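Local coordinates for protein flavin-dependent thymidylate synthase (Thermus thermophilus, PDB 6J61) that probably catalyses the reductive methylation of dUMP to dTMP as a homotetramer, using FAD, NADPH and methylenetetrahydrofolate, at residues I49-L52 with M53-H57. Residues are numbered along the deposited sequence; the frame is centred on the assembly and turned at random.
Sequences IDYL and MRHRH. With FAD (flavin-adenine dinucleotide), chain E.
Leu52 and His57 meet across a Schellman motif that ends helix 42-54 and delivers three consecutive residues, His55, Arg56 and His57, to the FAD pocket. Arg56, with positive phi, turns the chain back so that His57 N donates to Leu52 O at 3.0 Å, in the carbonyl plane but bent to 136° at the hydrogen; the companion bond from Arg56 N to Met53 O is weak. The two side chains, Leu52 and His57, run side by side in the same direction, and methyl CD2 of Leu52 lies 3.3 Å from CD2 of His57. Pro60, Phe61 and helix 24-32 pack round the same leucine. One residue earlier, Tyr51 stacks face to face on His55, four residues on, with ring centroids 4.0 Å apart and planes at 12°. Tyr51 reaches it with CG anti to its own N (chi1 176°). His55 NE2 is hydrogen-bonded to Glu258 OE2, which would hold the imidazole in its rotation, and Tyr51 OH makes a weak hydrogen bond to Tyr95 of the second subunit. Arg54 brings its guanidinium up at a right angle to the tyrosine ring, NH2 3.6 Å from Tyr51 CD2. A bend at chi3 turns Arg54 NE onto Asp50 OD2 in a 3.0 Å salt bridge; Arg54 NH1 pairs with Glu258, while Asp50 OD1 is held by His218. Beyond the helix end, the His57 imidazole presents one face to the flavin, where FAD N5 sits 3.2 Å above the ring plane, offset toward the rim nearest NE2.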
loop_
_atom_site.group_PDB
_atom_site.type_symbol
_atom_site.label_atom_id
_atom_site.label_comp_id
_atom_site.label_asym_id
_atom_site.label_seq_id
_atom_site.Cartn_x
_atom_site.Cartn_y
_atom_site.Cartn_z
ATOM N N ILE A 49 15.072 14.738 -14.938
ATOM C CA ILE A 49 13.738 14.201 -14.856
ATOM C C ILE A 49 13.515 13.156 -15.938
ATOM O O ILE A 49 12.878 12.134 -15.702
ATOM C CB ILE A 49 12.690 15.317 -14.945
ATOM C CG1 ILE A 49 12.706 16.124 -13.637
ATOM C CG2 ILE A 49 11.317 14.720 -15.210
ATOM C CD1 ILE A 49 11.766 17.321 -13.612
ATOM N N ASP A 50 14.058 13.402 -17.124
ATOM C CA ASP A 50 13.903 12.454 -18.215
ATOM C C ASP A 50 14.572 11.145 -17.835
ATOM O O ASP A 50 14.039 10.064 -18.066
ATOM C CB ASP A 50 14.561 12.972 -19.484
ATOM C CG ASP A 50 14.305 12.064 -20.656
ATOM O OD1 ASP A 50 13.196 12.152 -21.228
ATOM O OD2 ASP A 50 15.188 11.240 -20.985
ATOM N N TYR A 51 15.752 11.260 -17.247
ATOM C CA TYR A 51 16.525 10.107 -16.829
ATOM C C TYR A 51 15.782 9.240 -15.798
ATOM O O TYR A 51 15.740 8.008 -15.920
ATOM C CB TYR A 51 17.872 10.592 -16.269
ATOM C CG TYR A 51 18.753 9.507 -15.699
ATOM C CD1 TYR A 51 18.496 8.964 -14.445
ATOM C CD2 TYR A 51 19.820 8.987 -16.434
ATOM C CE1 TYR A 51 19.265 7.932 -13.938
ATOM C CE2 TYR A 51 20.602 7.950 -15.936
ATOM C CZ TYR A 51 20.312 7.429 -14.685
ATOM O OH TYR A 51 21.056 6.396 -14.177
ATOM N N LEU A 52 15.199 9.884 -14.788
ATOM C CA LEU A 52 14.482 9.171 -13.731
ATOM C C LEU A 52 13.299 8.369 -14.270
ATOM O O LEU A 52 13.031 7.262 -13.821
ATOM C CB LEU A 52 13.998 10.166 -12.664
ATOM C CG LEU A 52 15.071 10.928 -11.872
ATOM C CD1 LEU A 52 14.411 11.959 -10.974
ATOM C CD2 LEU A 52 15.899 9.958 -11.057
ATOM N N MET A 53 12.591 8.952 -15.225
ATOM C CA MET A 53 11.446 8.312 -15.852
ATOM C C MET A 53 11.927 7.061 -16.609
ATOM O O MET A 53 11.373 5.980 -16.445
ATOM C CB MET A 53 10.788 9.320 -16.806
ATOM C CG MET A 53 9.652 8.796 -17.664
ATOM S SD MET A 53 8.157 8.508 -16.754
ATOM C CE MET A 53 7.682 10.153 -16.361
ATOM N N ARG A 54 12.970 7.226 -17.420
ATOM C CA ARG A 54 13.569 6.148 -18.218
ATOM C C ARG A 54 14.026 4.945 -17.409
ATOM O O ARG A 54 13.764 3.801 -17.783
ATOM C CB ARG A 54 14.807 6.649 -18.971
ATOM C CG ARG A 54 14.556 7.429 -20.227
ATOM C CD ARG A 54 15.880 7.700 -20.929
ATOM N NE ARG A 54 16.686 8.712 -20.253
ATOM C CZ ARG A 54 18.007 8.822 -20.369
ATOM N NH1 ARG A 54 18.684 7.977 -21.129
ATOM N NH2 ARG A 54 18.653 9.785 -19.730
ATOM N N HIS A 55 14.738 5.215 -16.319
ATOM C CA HIS A 55 15.285 4.162 -15.474
ATOM C C HIS A 55 14.391 3.629 -14.360
ATOM O O HIS A 55 14.847 2.850 -13.514
ATOM C CB HIS A 55 16.612 4.628 -14.885
ATOM C CG HIS A 55 17.679 4.832 -15.913
ATOM N ND1 HIS A 55 18.836 4.086 -15.941
ATOM C CD2 HIS A 55 17.742 5.666 -16.979
ATOM C CE1 HIS A 55 19.566 4.449 -16.982
ATOM N NE2 HIS A 55 18.923 5.406 -17.629
ATOM N N ARG A 56 13.126 4.032 -14.355
ATOM C CA ARG A 56 12.200 3.562 -13.335
ATOM C C ARG A 56 12.576 3.988 -11.915
ATOM O O ARG A 56 12.195 3.321 -10.952
ATOM C CB ARG A 56 12.100 2.033 -13.397
ATOM C CG ARG A 56 11.487 1.499 -14.675
ATOM C CD ARG A 56 10.002 1.794 -14.710
ATOM N NE ARG A 56 9.704 3.224 -14.665
ATOM C CZ ARG A 56 8.487 3.723 -14.464
ATOM N NH1 ARG A 56 7.454 2.903 -14.288
ATOM N NH2 ARG A 56 8.300 5.041 -14.436
ATOM N N HIS A 57 13.345 5.069 -11.777
ATOM C CA HIS A 57 13.717 5.577 -10.454
ATOM C C HIS A 57 12.494 6.424 -10.092
ATOM O O HIS A 57 12.468 7.631 -10.303
ATOM C CB HIS A 57 14.970 6.441 -10.553
ATOM C CG HIS A 57 15.459 6.954 -9.235
ATOM N ND1 HIS A 57 14.707 6.878 -8.082
ATOM C CD2 HIS A 57 16.608 7.587 -8.893
ATOM C CE1 HIS A 57 15.368 7.446 -7.089
ATOM N NE2 HIS A 57 16.524 7.884 -7.553
HETATM P PA FAD E . 7.120 -1.236 -4.403
HETATM O O1A FAD E . 7.729 -0.581 -3.219
HETATM O O2A FAD E . 6.865 -2.801 -4.073
HETATM O O5B FAD E . 5.729 -0.514 -4.716
HETATM C C5B FAD E . 5.223 -0.995 -5.960
HETATM C C4B FAD E . 4.154 -0.017 -6.444
HETATM O O4B FAD E . 3.079 0.057 -5.471
HETATM C C3B FAD E . 4.723 1.383 -6.583
HETATM O O3B FAD E . 5.262 1.631 -7.879
HETATM C C2B FAD E . 3.534 2.270 -6.247
HETATM O O2B FAD E . 2.749 2.492 -7.422
HETATM C C1B FAD E . 2.779 1.454 -5.163
HETATM N N9A FAD E . 3.198 1.785 -3.768
HETATM C C8A FAD E . 3.771 0.930 -2.856
HETATM N N7A FAD E . 4.003 1.537 -1.733
HETATM C C5A FAD E . 3.599 2.820 -1.828
HETATM C C6A FAD E . 3.593 3.937 -0.947
HETATM N N6A FAD E . 4.092 3.809 0.339
HETATM N N1A FAD E . 3.091 5.124 -1.392
HETATM C C2A FAD E . 2.605 5.260 -2.637
HETATM N N3A FAD E . 2.593 4.232 -3.497
HETATM C C4A FAD E . 3.074 3.009 -3.139
HETATM N N1 FAD E . 15.844 4.597 -4.185
HETATM C C2 FAD E . 16.425 5.485 -3.368
HETATM O O2 FAD E . 15.976 5.613 -2.233
HETATM N N3 FAD E . 17.488 6.249 -3.740
HETATM C C4 FAD E . 18.045 6.165 -4.999
HETATM O O4 FAD E . 18.997 6.858 -5.315
HETATM C C4X FAD E . 17.434 5.195 -5.957
HETATM N N5 FAD E . 17.873 5.024 -7.201
HETATM C C5X FAD E . 17.298 4.133 -8.055
HETATM C C6 FAD E . 17.809 3.988 -9.390
HETATM C C7 FAD E . 17.231 3.080 -10.274
HETATM C C7M FAD E . 17.807 2.965 -11.670
HETATM C C8 FAD E . 16.117 2.272 -9.864
HETATM C C8M FAD E . 15.480 1.280 -10.816
HETATM C C9 FAD E . 15.596 2.391 -8.561
HETATM C C9A FAD E . 16.169 3.320 -7.629
HETATM N N10 FAD E . 15.665 3.472 -6.296
HETATM C C10 FAD E . 16.270 4.397 -5.447
HETATM C "C1'" FAD E . 14.533 2.679 -5.784
HETATM C "C2'" FAD E . 13.162 3.244 -6.187
HETATM O "O2'" FAD E . 13.100 4.648 -5.926
HETATM C "C3'" FAD E . 12.047 2.487 -5.414
HETATM O "O3'" FAD E . 12.127 2.760 -4.007
HETATM C "C4'" FAD E . 12.145 0.954 -5.640
HETATM O "O4'" FAD E . 12.564 0.663 -6.987
HETATM C "C5'" FAD E . 10.787 0.313 -5.397
HETATM O "O5'" FAD E . 9.996 0.497 -6.571
HETATM P P FAD E . 8.453 0.394 -6.179
HETATM O O1P FAD E . 8.141 1.392 -5.119
HETATM O O2P FAD E . 7.595 0.701 -7.497
HETATM O O3P FAD E . 8.136 -1.148 -5.694
#